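Local coordinates for protein putative methylase (Clostridium difficile, PDB 3LDU) that binds GTP and probably methylates guanine bases of ribosomal RNA, with a Rossmann-like methyltransferase domain beside a THUMP domain likely to bind RNA, at residues R23-L28 against M54-A59; C58-H63 against R180-A185; K5-I10 against F47-S52; I218-G223 against N250-E255; L28-I33 against Y42-F47. All blocks are in the same frame, centred on the assembly; numbering follows the deposited sequence. Where two conformers were deposited one is given.

Contact 1 (R23-L28 against M54-A59); sequences REITNL and MWLRCA
In the ferredoxin-like region near the N-terminus, the C-terminal part of helix 18-27 meets the chain just where it leaves helix 48-55. Leu56 is the first residue beyond that second helix. The contact is buried and centres on one carboxylate. Glu24 has CG anti to its carbonyl carbon (chi1 -71°), and the chain runs extended from there to the loop. Its two oxygens grip two successive backbone amides. Arg57 N donates to Glu24 OE1 at 2.8 Å, nearly straight at 166°. Cys58 N donates to Glu24 OE2, also at 2.8 Å but more bent, at 140°. Both oxygens use the syn lone pair, so the carboxylate is held like a fork across the peptide. A water bridges Glu24 OE1 and the carbonyl O of Trp55, donating to each. These bonds satisfy a buried acid and probably stabilise its charged form. The guanidinium of Arg57 does not pair with Glu24; its NH1 bonds Met220 O instead. Beside the polar grip lies an apolar patch. Leu56 CD2 packs on Glu24 CB at 3.6 Å and on Leu28 CD1 at 3.8 Å, with Ile25 CG1 a little farther off. The other branch of Leu28, CD2, rests on Trp55 CB at 3.8 Å. Around this pair of helix ends, Ile25 and Leu56 lean on Tyr42 of strand 39-44. Helix 181-189 of the methyltransferase domain covers Arg57 and Cys58, and its Tyr189 OH also bonds Glu24 OE1.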
# COMPACT_ATOMS: atom_id res chain seq x y z
N ARG A 23 4.82 1.67 11.53
CA ARG A 23 5.59 0.58 12.09
C ARG A 23 6.65 0.10 11.08
O ARG A 23 7.79 -0.16 11.45
CB ARG A 23 4.63 -0.56 12.46
CG ARG A 23 5.24 -1.77 13.08
CD ARG A 23 4.13 -2.77 13.36
NE ARG A 23 3.10 -2.22 14.26
CZ ARG A 23 1.90 -2.77 14.45
NH1 ARG A 23 1.56 -3.88 13.80
NH2 ARG A 23 1.04 -2.21 15.29
N GLU A 24 6.25 0.01 9.81
CA GLU A 24 7.18 -0.41 8.75
C GLU A 24 8.34 0.58 8.62
O GLU A 24 9.50 0.20 8.46
CB GLU A 24 6.47 -0.44 7.39
CG GLU A 24 5.46 -1.56 7.19
CD GLU A 24 5.11 -1.67 5.71
OE1 GLU A 24 5.64 -2.58 5.05
OE2 GLU A 24 4.35 -0.82 5.20
N ILE A 25 8.00 1.86 8.63
CA ILE A 25 8.99 2.93 8.51
C ILE A 25 9.95 2.89 9.68
O ILE A 25 11.16 3.02 9.52
CB ILE A 25 8.30 4.30 8.43
CG1 ILE A 25 7.55 4.42 7.10
CG2 ILE A 25 9.33 5.45 8.58
CD1 ILE A 25 6.56 5.59 7.06
N THR A 26 9.40 2.65 10.87
CA THR A 26 10.22 2.57 12.07
C THR A 26 11.17 1.38 11.95
O THR A 26 12.34 1.48 12.32
CB THR A 26 9.33 2.46 13.34
OG1 THR A 26 8.51 3.64 13.43
CG2 THR A 26 10.18 2.35 14.59
N ASN A 27 10.68 0.27 11.41
CA ASN A 27 11.50 -0.93 11.26
C ASN A 27 12.63 -0.74 10.23
O ASN A 27 13.62 -1.46 10.27
CB ASN A 27 10.64 -2.16 10.90
CG ASN A 27 10.09 -2.88 12.14
OD1 ASN A 27 8.93 -3.32 12.16
ND2 ASN A 27 10.92 -3.01 13.17
N LEU A 28 12.48 0.22 9.33
CA LEU A 28 13.56 0.57 8.40
C LEU A 28 14.60 1.45 9.08
O LEU A 28 15.66 1.73 8.51
CB LEU A 28 13.02 1.29 7.16
CG LEU A 28 12.14 0.50 6.20
CD1 LEU A 28 11.76 1.36 5.00
CD2 LEU A 28 12.88 -0.74 5.75
N MSE A 54 11.52 0.05 -1.96
CA MSE A 54 11.83 -1.38 -2.00
C MSE A 54 11.03 -2.18 -0.98
O MSE A 54 10.56 -3.30 -1.26
CB MSE A 54 13.32 -1.60 -1.73
CG MSE A 54 13.76 -3.06 -1.74
SE MSE A 54 13.45 -3.97 -3.45
CE MSE A 54 13.93 -2.59 -4.65
N TRP A 55 10.88 -1.60 0.21
CA TRP A 55 10.46 -2.37 1.38
C TRP A 55 9.06 -2.07 1.92
O TRP A 55 8.46 -2.94 2.55
CB TRP A 55 11.49 -2.20 2.52
CG TRP A 55 12.73 -3.02 2.30
CD1 TRP A 55 13.96 -2.58 1.85
CD2 TRP A 55 12.84 -4.44 2.45
NE1 TRP A 55 14.83 -3.65 1.75
CE2 TRP A 55 14.17 -4.80 2.11
CE3 TRP A 55 11.96 -5.44 2.86
CZ2 TRP A 55 14.62 -6.11 2.17
CZ3 TRP A 55 12.41 -6.74 2.91
CH2 TRP A 55 13.72 -7.07 2.57
N LEU A 56 8.54 -0.87 1.69
CA LEU A 56 7.24 -0.55 2.30
C LEU A 56 6.08 -1.26 1.60
O LEU A 56 5.87 -1.10 0.39
CB LEU A 56 7.02 0.98 2.30
CG LEU A 56 8.03 1.76 3.13
CD1 LEU A 56 7.75 3.26 2.99
CD2 LEU A 56 8.00 1.33 4.60
N ARG A 57 5.31 -2.05 2.37
CA ARG A 57 4.19 -2.82 1.83
C ARG A 57 2.85 -2.11 1.97
O ARG A 57 1.90 -2.45 1.27
CB ARG A 57 4.08 -4.17 2.54
CG ARG A 57 5.38 -4.95 2.57
CD ARG A 57 5.22 -6.31 3.20
NE ARG A 57 6.52 -6.91 3.50
CZ ARG A 57 7.16 -7.74 2.69
NH1 ARG A 57 6.63 -8.06 1.51
NH2 ARG A 57 8.34 -8.22 3.04
N CYS A 58 2.79 -1.11 2.85
CA CYS A 58 1.52 -0.40 3.10
C CYS A 58 1.47 1.03 2.56
O CYS A 58 0.47 1.72 2.70
CB CYS A 58 1.21 -0.43 4.59
SG CYS A 58 0.91 -2.12 5.19
N ALA A 59 2.56 1.47 1.94
CA ALA A 59 2.60 2.79 1.32
C ALA A 59 2.03 2.73 -0.08
O ALA A 59 2.31 1.80 -0.82
CB ALA A 59 4.06 3.29 1.26
O HOH W 1 8.46 -3.33 5.29

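Contact 2 (C58-H63 against R180-A185); sequences CAERVH and RETLAA
Charge and hydrogen bonding carry most of this buried contact, and both run through Glu60. Its chain bends at chi2 (-62°), which brings the carboxylate to the start of helix 181-189. Glu60 OE1 forms a salt bridge with Arg180 NE at 2.8 Å. A second bond, from Arg180 NH2 to the same oxygen, is weak. The two groups meet tip to tip with their planes 59° apart. The oxygen lies near the guanidinium plane at its edge, while NE stands above the carboxylate plane. Glu60 OE2 takes a short hydrogen bond of 2.6 Å from Thr182 OG1 on its syn lone pair. The two oxygens face different residues, which should hold the carboxylate's rotation.

Packing is lighter. Thr182 CG2 sits 3.5 Å from the carbonyl O of Ala59. Cys58 SG lies 3.9 Å from Thr182 O and reaches Ala185 CB at 4.3 Å.

Ile179, just before Arg180, binds GTP, but the Arg180 side chain is itself about 8 Å from the nucleotide. Arg180 holds the N-cap position of the helix. The contact is a domain interface: a loop after the ferredoxin-like helix 48-55 docks on the first turn of a methyltransferase-domain helix, at its N-terminus.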
# COMPACT_ATOMS: atom_id res chain seq x y z
N CYS A 58 2.79 -1.11 2.85
CA CYS A 58 1.52 -0.40 3.10
C CYS A 58 1.47 1.03 2.56
O CYS A 58 0.47 1.72 2.70
CB CYS A 58 1.21 -0.43 4.59
SG CYS A 58 0.91 -2.12 5.19
N ALA A 59 2.56 1.47 1.94
CA ALA A 59 2.60 2.79 1.32
C ALA A 59 2.03 2.73 -0.08
O ALA A 59 2.31 1.80 -0.82
CB ALA A 59 4.06 3.29 1.26
N GLU A 60 1.26 3.75 -0.46
CA GLU A 60 0.74 3.77 -1.83
C GLU A 60 1.78 4.36 -2.78
O GLU A 60 1.73 4.13 -3.98
CB GLU A 60 -0.54 4.59 -1.93
CG GLU A 60 -1.68 4.04 -1.10
CD GLU A 60 -2.10 2.64 -1.52
OE1 GLU A 60 -2.16 2.37 -2.74
OE2 GLU A 60 -2.39 1.82 -0.62
N ARG A 61 2.71 5.14 -2.22
CA ARG A 61 3.85 5.63 -2.97
C ARG A 61 4.78 6.40 -2.05
O ARG A 61 4.55 6.48 -0.84
CB ARG A 61 3.44 6.47 -4.19
CG ARG A 61 2.48 7.60 -3.88
CD ARG A 61 2.20 8.42 -5.13
NE ARG A 61 1.51 7.65 -6.17
CZ ARG A 61 2.10 7.11 -7.22
NH1 ARG A 61 1.39 6.43 -8.12
NH2 ARG A 61 3.41 7.24 -7.38
N VAL A 62 5.91 6.84 -2.59
CA VAL A 62 6.92 7.49 -1.79
C VAL A 62 7.24 8.83 -2.45
O VAL A 62 7.71 8.85 -3.59
CB VAL A 62 8.20 6.65 -1.69
CG1 VAL A 62 9.30 7.43 -0.94
CG2 VAL A 62 7.91 5.31 -1.01
N HIS A 63 6.93 9.92 -1.75
CA HIS A 63 7.19 11.27 -2.26
C HIS A 63 8.39 11.90 -1.59
O HIS A 63 8.60 11.76 -0.39
CB HIS A 63 5.99 12.18 -1.97
CG HIS A 63 4.73 11.79 -2.68
ND1 HIS A 63 4.37 12.35 -3.88
CD2 HIS A 63 3.75 10.91 -2.36
CE1 HIS A 63 3.22 11.83 -4.28
NE2 HIS A 63 2.82 10.96 -3.37
N ARG A 180 -6.88 -4.58 -2.63
CA ARG A 180 -5.63 -3.88 -2.95
C ARG A 180 -4.45 -4.54 -2.22
O ARG A 180 -4.59 -4.93 -1.06
CB ARG A 180 -5.77 -2.42 -2.51
CG ARG A 180 -4.80 -1.49 -3.17
CD ARG A 180 -5.17 -0.06 -2.81
NE ARG A 180 -4.43 0.92 -3.59
CZ ARG A 180 -4.93 1.57 -4.64
NH1 ARG A 180 -6.17 1.35 -5.05
NH2 ARG A 180 -4.17 2.46 -5.29
N GLU A 181 -3.30 -4.66 -2.89
CA GLU A 181 -2.13 -5.34 -2.31
C GLU A 181 -1.66 -4.70 -0.99
O GLU A 181 -1.24 -5.39 -0.05
CB GLU A 181 -0.97 -5.39 -3.31
CG GLU A 181 -1.22 -6.25 -4.54
CD GLU A 181 -1.88 -5.50 -5.70
OE1 GLU A 181 -2.67 -4.57 -5.46
OE2 GLU A 181 -1.59 -5.87 -6.86
N THR A 182 -1.67 -3.37 -0.94
CA THR A 182 -1.24 -2.64 0.26
C THR A 182 -2.18 -2.91 1.44
O THR A 182 -1.75 -3.11 2.57
CB THR A 182 -1.20 -1.14 0.01
OG1 THR A 182 -2.41 -0.74 -0.65
CG2 THR A 182 0.01 -0.79 -0.88
N LEU A 183 -3.48 -2.90 1.16
CA LEU A 183 -4.47 -3.22 2.18
C LEU A 183 -4.26 -4.64 2.69
O LEU A 183 -4.26 -4.89 3.90
CB LEU A 183 -5.88 -3.04 1.63
CG LEU A 183 -7.03 -3.39 2.57
CD1 LEU A 183 -6.94 -2.57 3.83
CD2 LEU A 183 -8.36 -3.14 1.88
N ALA A 184 -4.07 -5.58 1.77
CA ALA A 184 -3.84 -6.98 2.14
C ALA A 184 -2.63 -7.13 3.05
O ALA A 184 -2.68 -7.83 4.05
CB ALA A 184 -3.68 -7.86 0.88
N ALA A 185 -1.51 -6.48 2.71
CA ALA A 185 -0.36 -6.54 3.61
C ALA A 185 -0.71 -5.98 4.98
O ALA A 185 -0.27 -6.51 6.00
CB ALA A 185 0.83 -5.77 3.00

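Contact 3 (K5-I10 against F47-S52); sequences KNYTLI and FGIAKS
Two side chains on one face of strand 7-12, Tyr7 and Leu9, point at the first turn of helix 48-55. This helix packs on one face of the sheet in the ferredoxin-like region, away from the annotated sites. The short strand and helix segments run 31° apart in direction, with their axes 10.0 Å from each other at closest approach. Ile49 lies across both partners at about a right angle. Its CG1 is anti to the carbonyl carbon (chi1 -69°), and the branch then extends over one face of the Tyr7 ring. This is a CH-pi contact. Ile49 CD1 lies 4.0 Å from the centroid of the Tyr7 ring, shifted a little toward the rim. The same branch serves Leu9, whose CD2 touches Ile49 CG1 at 3.9 Å. Ile49 therefore fills the angle between the ring and the leucine. The other methyl of Leu9 turns to the helix backbone. Leu9 CD1 comes 3.6 Å from Gly48 O and 3.8 Å from Ser52 OG. Gly48 has no side chain, so the leucine methyl reaches the main chain directly. Ser52 OG bonds back to Gly48 O at 2.7 Å and has a weak further bond with Tyr42 OH of strand 39-44. Strands 39-44 and 63-70 flank the strand, and Leu64 also packs on Tyr7 and Leu9. No hydrogen bond crosses between the two segments. Gly48 O accepts from both Ser52 N and Ser52 OG, so the polar atoms beside the Leu9 methyl have partners, and strand and helix meet through apolar packing alone.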
# COMPACT_ATOMS: atom_id res chain seq x y z
N LYS A 5 23.58 13.50 3.02
CA LYS A 5 22.38 14.32 3.12
C LYS A 5 21.17 13.50 3.54
O LYS A 5 21.12 12.29 3.32
CB LYS A 5 22.11 15.03 1.80
N ASN A 6 20.20 14.16 4.17
CA ASN A 6 18.96 13.51 4.56
C ASN A 6 17.81 13.92 3.65
O ASN A 6 17.88 14.96 2.98
CB ASN A 6 18.61 13.85 6.01
CG ASN A 6 19.29 12.92 7.01
OD1 ASN A 6 20.24 12.22 6.68
ND2 ASN A 6 18.79 12.92 8.25
N TYR A 7 16.78 13.09 3.61
CA TYR A 7 15.56 13.43 2.89
C TYR A 7 14.41 13.52 3.88
O TYR A 7 14.42 12.86 4.92
CB TYR A 7 15.20 12.34 1.89
CG TYR A 7 16.20 12.11 0.80
CD1 TYR A 7 16.59 13.14 -0.04
CD2 TYR A 7 16.73 10.85 0.58
CE1 TYR A 7 17.50 12.93 -1.05
CE2 TYR A 7 17.64 10.62 -0.43
CZ TYR A 7 18.02 11.68 -1.24
OH TYR A 7 18.92 11.48 -2.25
N THR A 8 13.42 14.33 3.53
CA THR A 8 12.10 14.20 4.13
C THR A 8 11.19 13.59 3.08
O THR A 8 11.03 14.15 2.00
CB THR A 8 11.55 15.56 4.56
OG1 THR A 8 12.42 16.11 5.55
CG2 THR A 8 10.15 15.41 5.16
N LEU A 9 10.61 12.42 3.40
CA LEU A 9 9.74 11.71 2.48
C LEU A 9 8.33 11.69 3.05
O LEU A 9 8.13 11.81 4.27
CB LEU A 9 10.23 10.27 2.27
CG LEU A 9 11.69 10.08 1.87
CD1 LEU A 9 12.03 8.61 1.67
CD2 LEU A 9 12.01 10.88 0.59
N ILE A 10 7.37 11.54 2.15
CA ILE A 10 5.98 11.38 2.53
C ILE A 10 5.40 10.15 1.84
O ILE A 10 5.50 9.99 0.61
CB ILE A 10 5.17 12.59 2.09
CG1 ILE A 10 5.79 13.87 2.66
CG2 ILE A 10 3.69 12.45 2.54
CD1 ILE A 10 5.18 15.11 2.07
N PHE A 47 19.79 6.59 1.75
CA PHE A 47 19.26 5.32 1.26
C PHE A 47 17.74 5.31 1.29
O PHE A 47 17.12 4.34 0.86
CB PHE A 47 19.81 4.16 2.10
CG PHE A 47 21.28 3.90 1.90
CD1 PHE A 47 21.72 3.02 0.93
CD2 PHE A 47 22.22 4.55 2.68
CE1 PHE A 47 23.06 2.78 0.74
CE2 PHE A 47 23.57 4.31 2.50
CZ PHE A 47 23.99 3.43 1.53
N GLY A 48 17.15 6.39 1.77
CA GLY A 48 15.73 6.42 2.10
C GLY A 48 14.78 6.22 0.94
O GLY A 48 13.76 5.54 1.06
N ILE A 49 15.11 6.81 -0.20
CA ILE A 49 14.21 6.71 -1.35
C ILE A 49 14.18 5.28 -1.87
O ILE A 49 13.11 4.69 -2.09
CB ILE A 49 14.59 7.71 -2.47
CG1 ILE A 49 14.31 9.14 -2.02
CG2 ILE A 49 13.78 7.41 -3.73
CD1 ILE A 49 14.79 10.22 -3.03
N ALA A 50 15.37 4.71 -2.05
CA ALA A 50 15.51 3.33 -2.52
C ALA A 50 14.88 2.33 -1.54
O ALA A 50 14.09 1.46 -1.93
CB ALA A 50 16.99 2.99 -2.75
N LYS A 51 15.24 2.45 -0.27
CA LYS A 51 14.75 1.51 0.74
C LYS A 51 13.25 1.59 0.95
O LYS A 51 12.60 0.57 1.15
CB LYS A 51 15.45 1.72 2.09
CG LYS A 51 16.78 0.97 2.21
CD LYS A 51 17.50 1.34 3.50
CE LYS A 51 16.63 1.11 4.73
NZ LYS A 51 17.38 1.42 5.99
N SER A 52 12.69 2.80 0.90
CA SER A 52 11.25 2.98 1.13
C SER A 52 10.43 2.37 0.01
O SER A 52 9.47 1.63 0.26
CB SER A 52 10.92 4.47 1.29
OG SER A 52 11.55 4.97 2.46

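Contact 4 (I218-G223 against N250-E255); sequences INMAPG and NKIDNE
A helix C-terminus in the methyltransferase domain forms one side of this contact, and the chain leaving helix 238-251 forms the other. Helix 208-217 ends in a Schellman motif, with Asn219 as the C-prime residue at positive phi. Asn219 N bonds back to Ile216 O, and Met220 N bonds to Met215 O. The turn presents the carbonyl of Ile218 to the second segment. Asp253 N donates to Ile218 O at 2.8 Å, almost perfectly straight at 177° and in the carbonyl plane. Ile252 CA also approaches Ile218 O, at 3.6 Å, in a CA-H...O contact. Asn219 reaches along the side of Lys251, with CG anti to its backbone N (chi1 -160°). Asn219 ND2 makes a weak hydrogen bond to Lys251 O at 3.4 Å. The Lys251 amine instead pairs with Asp247, and the Asp253 carboxylate bonds Ser256 OG.

Apolar contacts back this up. The selenomethionine Met220 bends at its last torsion and lies beside Ile252, CE to CD1 at 4.0 Å. Ile218 CD1 touches Ile252 CG2 at 4.3 Å. Asp253 O is buried here with no partner in the model. Trp55 of helix 48-55 packs on Asn219. The chain just beyond two helices is thus tied by a main-chain bond, with a Schellman turn supplying the acceptor, inside the Rossmann-like methyltransferase domain.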
# COMPACT_ATOMS: atom_id res chain seq x y z
N ILE A 218 8.73 -14.94 3.86
CA ILE A 218 10.10 -15.20 3.41
C ILE A 218 10.93 -13.91 3.32
O ILE A 218 12.04 -13.92 2.81
CB ILE A 218 10.14 -15.94 2.06
CG1 ILE A 218 9.46 -15.13 0.96
CG2 ILE A 218 9.49 -17.32 2.20
CD1 ILE A 218 9.69 -15.70 -0.44
N ASN A 219 10.37 -12.82 3.84
CA ASN A 219 11.04 -11.50 3.82
C ASN A 219 11.43 -11.07 2.40
O ASN A 219 12.53 -10.57 2.17
CB ASN A 219 12.28 -11.51 4.74
CG ASN A 219 12.71 -10.11 5.14
OD1 ASN A 219 11.89 -9.22 5.33
ND2 ASN A 219 14.02 -9.91 5.28
N MSE A 220 10.53 -11.29 1.46
CA MSE A 220 10.73 -10.80 0.10
C MSE A 220 10.20 -9.38 -0.01
O MSE A 220 9.03 -9.12 0.24
CB MSE A 220 10.00 -11.69 -0.91
CG MSE A 220 10.12 -11.19 -2.34
SE MSE A 220 9.11 -12.32 -3.56
CE MSE A 220 10.20 -13.92 -3.39
N ALA A 221 11.07 -8.45 -0.39
CA ALA A 221 10.68 -7.04 -0.46
C ALA A 221 9.61 -6.86 -1.52
O ALA A 221 9.71 -7.45 -2.60
CB ALA A 221 11.93 -6.18 -0.80
N PRO A 222 8.60 -6.01 -1.24
CA PRO A 222 7.52 -5.80 -2.21
C PRO A 222 8.02 -5.27 -3.55
O PRO A 222 7.46 -5.63 -4.59
CB PRO A 222 6.60 -4.77 -1.53
CG PRO A 222 7.42 -4.20 -0.40
CD PRO A 222 8.35 -5.30 0.02
N GLY A 223 9.06 -4.45 -3.53
CA GLY A 223 9.53 -3.80 -4.75
C GLY A 223 10.56 -4.58 -5.56
O GLY A 223 11.11 -4.06 -6.53
N ASN A 250 19.34 -10.62 -1.28
CA ASN A 250 20.11 -11.41 -0.31
C ASN A 250 19.36 -11.64 1.00
O ASN A 250 19.69 -12.55 1.77
CB ASN A 250 21.45 -10.73 -0.02
CG ASN A 250 22.41 -10.78 -1.21
OD1 ASN A 250 23.22 -9.89 -1.40
ND2 ASN A 250 22.30 -11.84 -2.01
N LYS A 251 18.35 -10.81 1.26
CA LYS A 251 17.59 -10.91 2.50
C LYS A 251 16.43 -11.89 2.42
O LYS A 251 15.80 -12.19 3.43
CB LYS A 251 17.07 -9.53 2.93
CG LYS A 251 18.16 -8.56 3.37
CD LYS A 251 18.06 -8.25 4.85
CE LYS A 251 18.71 -6.91 5.20
NZ LYS A 251 20.20 -6.95 5.18
N ILE A 252 16.14 -12.39 1.22
CA ILE A 252 15.10 -13.41 1.07
C ILE A 252 15.46 -14.65 1.88
O ILE A 252 16.57 -15.17 1.77
CB ILE A 252 14.90 -13.83 -0.39
CG1 ILE A 252 14.30 -12.67 -1.20
CG2 ILE A 252 13.98 -15.04 -0.47
CD1 ILE A 252 14.00 -13.03 -2.64
N ASP A 253 14.52 -15.12 2.70
CA ASP A 253 14.75 -16.30 3.52
C ASP A 253 14.56 -17.55 2.68
O ASP A 253 13.43 -18.00 2.45
CB ASP A 253 13.81 -16.29 4.73
CG ASP A 253 14.08 -17.43 5.69
OD1 ASP A 253 14.75 -18.41 5.29
OD2 ASP A 253 13.62 -17.34 6.85
N ASN A 254 15.66 -18.12 2.21
CA ASN A 254 15.63 -19.25 1.30
C ASN A 254 15.65 -20.59 2.03
O ASN A 254 15.43 -21.64 1.43
CB ASN A 254 16.81 -19.18 0.32
CG ASN A 254 16.52 -18.30 -0.87
OD1 ASN A 254 17.36 -17.50 -1.29
ND2 ASN A 254 15.32 -18.43 -1.43
N GLU A 255 15.94 -20.54 3.32
CA GLU A 255 16.03 -21.76 4.11
C GLU A 255 14.66 -22.17 4.65
O GLU A 255 14.33 -23.35 4.70
CB GLU A 255 17.03 -21.57 5.25
CG GLU A 255 18.38 -21.03 4.79
CD GLU A 255 19.38 -20.88 5.92
OE1 GLU A 255 19.62 -19.73 6.35
OE2 GLU A 255 19.93 -21.90 6.37

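Contact 5 (L28-I33 against Y42-F47); sequences LGYEII and YKTDEF
Strands 31-36 and 39-44 pair as an antiparallel hairpin, and their short segments are twisted against each other, directions 142° apart. Glu31 and Lys43 form a hydrogen-bonded pair. Lys43 N donates to Glu31 O at 2.8 Å, nearly along the C=O axis, while the return bond from Glu31 N to Lys43 O is weak at 3.4 Å. A water accepts from Glu31 N and donates to Lys43 O, bridging this looser end. Ile32 and Tyr42 form the next, non-hydrogen-bonded pair.

Tyr30, just before the strand, covers the most surface. Its ring lies flat over Thr44, with Thr44 CG2 in CH-pi contact 3.6 Å from the ring centroid. Leu28 O stands over the opposite face. The ring tip reaches Asp45, where Tyr30 OH donates to Asp45 OD1 at 3.3 Å. Ring and carboxylate planes are 78° apart. Phe47 N donates to Asp45 OD1 at 2.9 Å, a capping bond ahead of helix 48-55. Both donors stand above the carboxylate plane. Thr44 OG1 bonds Asp45 O at 2.8 Å. Tyr42 OH has its main partner in Ser11.

Lys43 and Glu31 run side by side, but Glu31 OE1 and Lys43 NZ stay 5.8 Å apart, so charge attraction is at most long-range. Asp45 OD1 links the tyrosine of the hairpin to the helix start. Its two bonds, the longer one from Tyr30, probably favour its ionised form.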
# COMPACT_ATOMS: atom_id res chain seq x y z
N LEU A 28 12.48 0.22 9.33
CA LEU A 28 13.56 0.57 8.40
C LEU A 28 14.60 1.45 9.08
O LEU A 28 15.66 1.73 8.51
CB LEU A 28 13.02 1.29 7.16
CG LEU A 28 12.14 0.50 6.20
CD1 LEU A 28 11.76 1.36 5.00
CD2 LEU A 28 12.88 -0.74 5.75
N GLY A 29 14.30 1.89 10.30
CA GLY A 29 15.23 2.69 11.07
C GLY A 29 15.00 4.18 10.94
O GLY A 29 15.83 4.98 11.38
N TYR A 30 13.87 4.58 10.36
CA TYR A 30 13.65 6.01 10.09
C TYR A 30 12.78 6.72 11.11
O TYR A 30 11.89 6.11 11.72
CB TYR A 30 13.09 6.23 8.68
CG TYR A 30 14.01 5.72 7.60
CD1 TYR A 30 15.37 5.97 7.65
CD2 TYR A 30 13.51 4.99 6.51
CE1 TYR A 30 16.22 5.52 6.67
CE2 TYR A 30 14.36 4.53 5.52
CZ TYR A 30 15.71 4.80 5.61
OH TYR A 30 16.58 4.37 4.63
N GLU A 31 13.03 8.01 11.25
CA GLU A 31 12.31 8.86 12.19
C GLU A 31 11.01 9.37 11.58
O GLU A 31 11.01 9.99 10.51
CB GLU A 31 13.20 10.04 12.59
CG GLU A 31 12.56 10.98 13.59
CD GLU A 31 13.35 12.26 13.79
OE1 GLU A 31 14.34 12.48 13.06
OE2 GLU A 31 12.98 13.05 14.68
N ILE A 32 9.90 9.14 12.28
CA ILE A 32 8.61 9.69 11.87
C ILE A 32 8.42 11.13 12.35
O ILE A 32 8.48 11.40 13.55
CB ILE A 32 7.46 8.82 12.36
CG1 ILE A 32 7.55 7.44 11.68
CG2 ILE A 32 6.11 9.48 12.07
CD1 ILE A 32 6.50 6.49 12.10
N ILE A 33 8.20 12.04 11.40
CA ILE A 33 8.08 13.46 11.68
C ILE A 33 6.64 13.87 11.96
O ILE A 33 6.37 14.68 12.84
CB ILE A 33 8.61 14.29 10.48
CG1 ILE A 33 10.13 14.16 10.38
CG2 ILE A 33 8.19 15.75 10.60
CD1 ILE A 33 10.81 14.20 11.74
N TYR A 42 8.34 11.41 7.11
CA TYR A 42 9.48 10.85 7.82
C TYR A 42 10.83 11.31 7.25
O TYR A 42 10.92 11.73 6.10
CB TYR A 42 9.41 9.31 7.86
CG TYR A 42 9.23 8.61 6.52
CD1 TYR A 42 10.23 7.80 6.01
CD2 TYR A 42 8.06 8.74 5.79
CE1 TYR A 42 10.08 7.15 4.79
CE2 TYR A 42 7.89 8.09 4.55
CZ TYR A 42 8.91 7.30 4.07
OH TYR A 42 8.76 6.65 2.86
N LYS A 43 11.85 11.25 8.10
CA LYS A 43 13.20 11.67 7.73
C LYS A 43 14.04 10.43 7.51
O LYS A 43 13.93 9.47 8.27
CB LYS A 43 13.84 12.49 8.85
CG LYS A 43 14.04 13.96 8.52
CD LYS A 43 14.68 14.70 9.68
CE LYS A 43 16.18 14.47 9.73
NZ LYS A 43 16.86 15.11 8.56
N THR A 44 14.90 10.46 6.50
CA THR A 44 15.75 9.31 6.18
C THR A 44 17.15 9.77 5.80
O THR A 44 17.38 10.96 5.57
CB THR A 44 15.20 8.50 4.98
OG1 THR A 44 15.51 9.16 3.75
CG2 THR A 44 13.68 8.32 5.08
N ASP A 45 18.07 8.82 5.75
CA ASP A 45 19.39 9.06 5.19
C ASP A 45 19.31 8.95 3.66
O ASP A 45 18.22 8.90 3.09
CB ASP A 45 20.41 8.07 5.75
CG ASP A 45 20.04 6.62 5.48
OD1 ASP A 45 19.19 6.37 4.61
OD2 ASP A 45 20.60 5.72 6.15
N GLU A 46 20.47 8.91 3.01
CA GLU A 46 20.49 8.92 1.55
C GLU A 46 19.97 7.63 0.93
O GLU A 46 19.72 7.57 -0.28
CB GLU A 46 21.90 9.23 1.01
CG GLU A 46 22.91 8.11 1.21
CD GLU A 46 23.78 8.29 2.44
OE1 GLU A 46 23.28 8.83 3.46
OE2 GLU A 46 24.96 7.87 2.39
N PHE A 47 19.79 6.59 1.75
CA PHE A 47 19.26 5.32 1.26
C PHE A 47 17.74 5.31 1.29
O PHE A 47 17.12 4.34 0.86
CB PHE A 47 19.81 4.16 2.10
CG PHE A 47 21.28 3.90 1.90
CD1 PHE A 47 21.72 3.02 0.93
CD2 PHE A 47 22.22 4.55 2.68
CE1 PHE A 47 23.06 2.78 0.74
CE2 PHE A 47 23.57 4.31 2.50
CZ PHE A 47 23.99 3.43 1.53
O HOH W 2 15.69 9.08 10.28

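Contacts 1, 2 and 3 are buried, while 4 and 5 are partly exposed. Contacts 1, 3 and 5 hold the ferredoxin-like region together, and 1 and 3 share helix 48-55. Contact 5 is nested within the loops closed by both. Contact 3 is almost purely apolar, contact 5 mixes sheet bonds with an aromatic ring, and contact 1 turns a buried acid onto backbone amides. Contact 2 joins this region to the methyltransferase domain and relies on a salt bridge. Contact 4 lies wholly in that domain and ties helix ends mainly by backbone. It meets contact 1 through Arg57 with Met220 and Met54 with Gly223. Contacts 1 and 2 share Cys58 and Ala59.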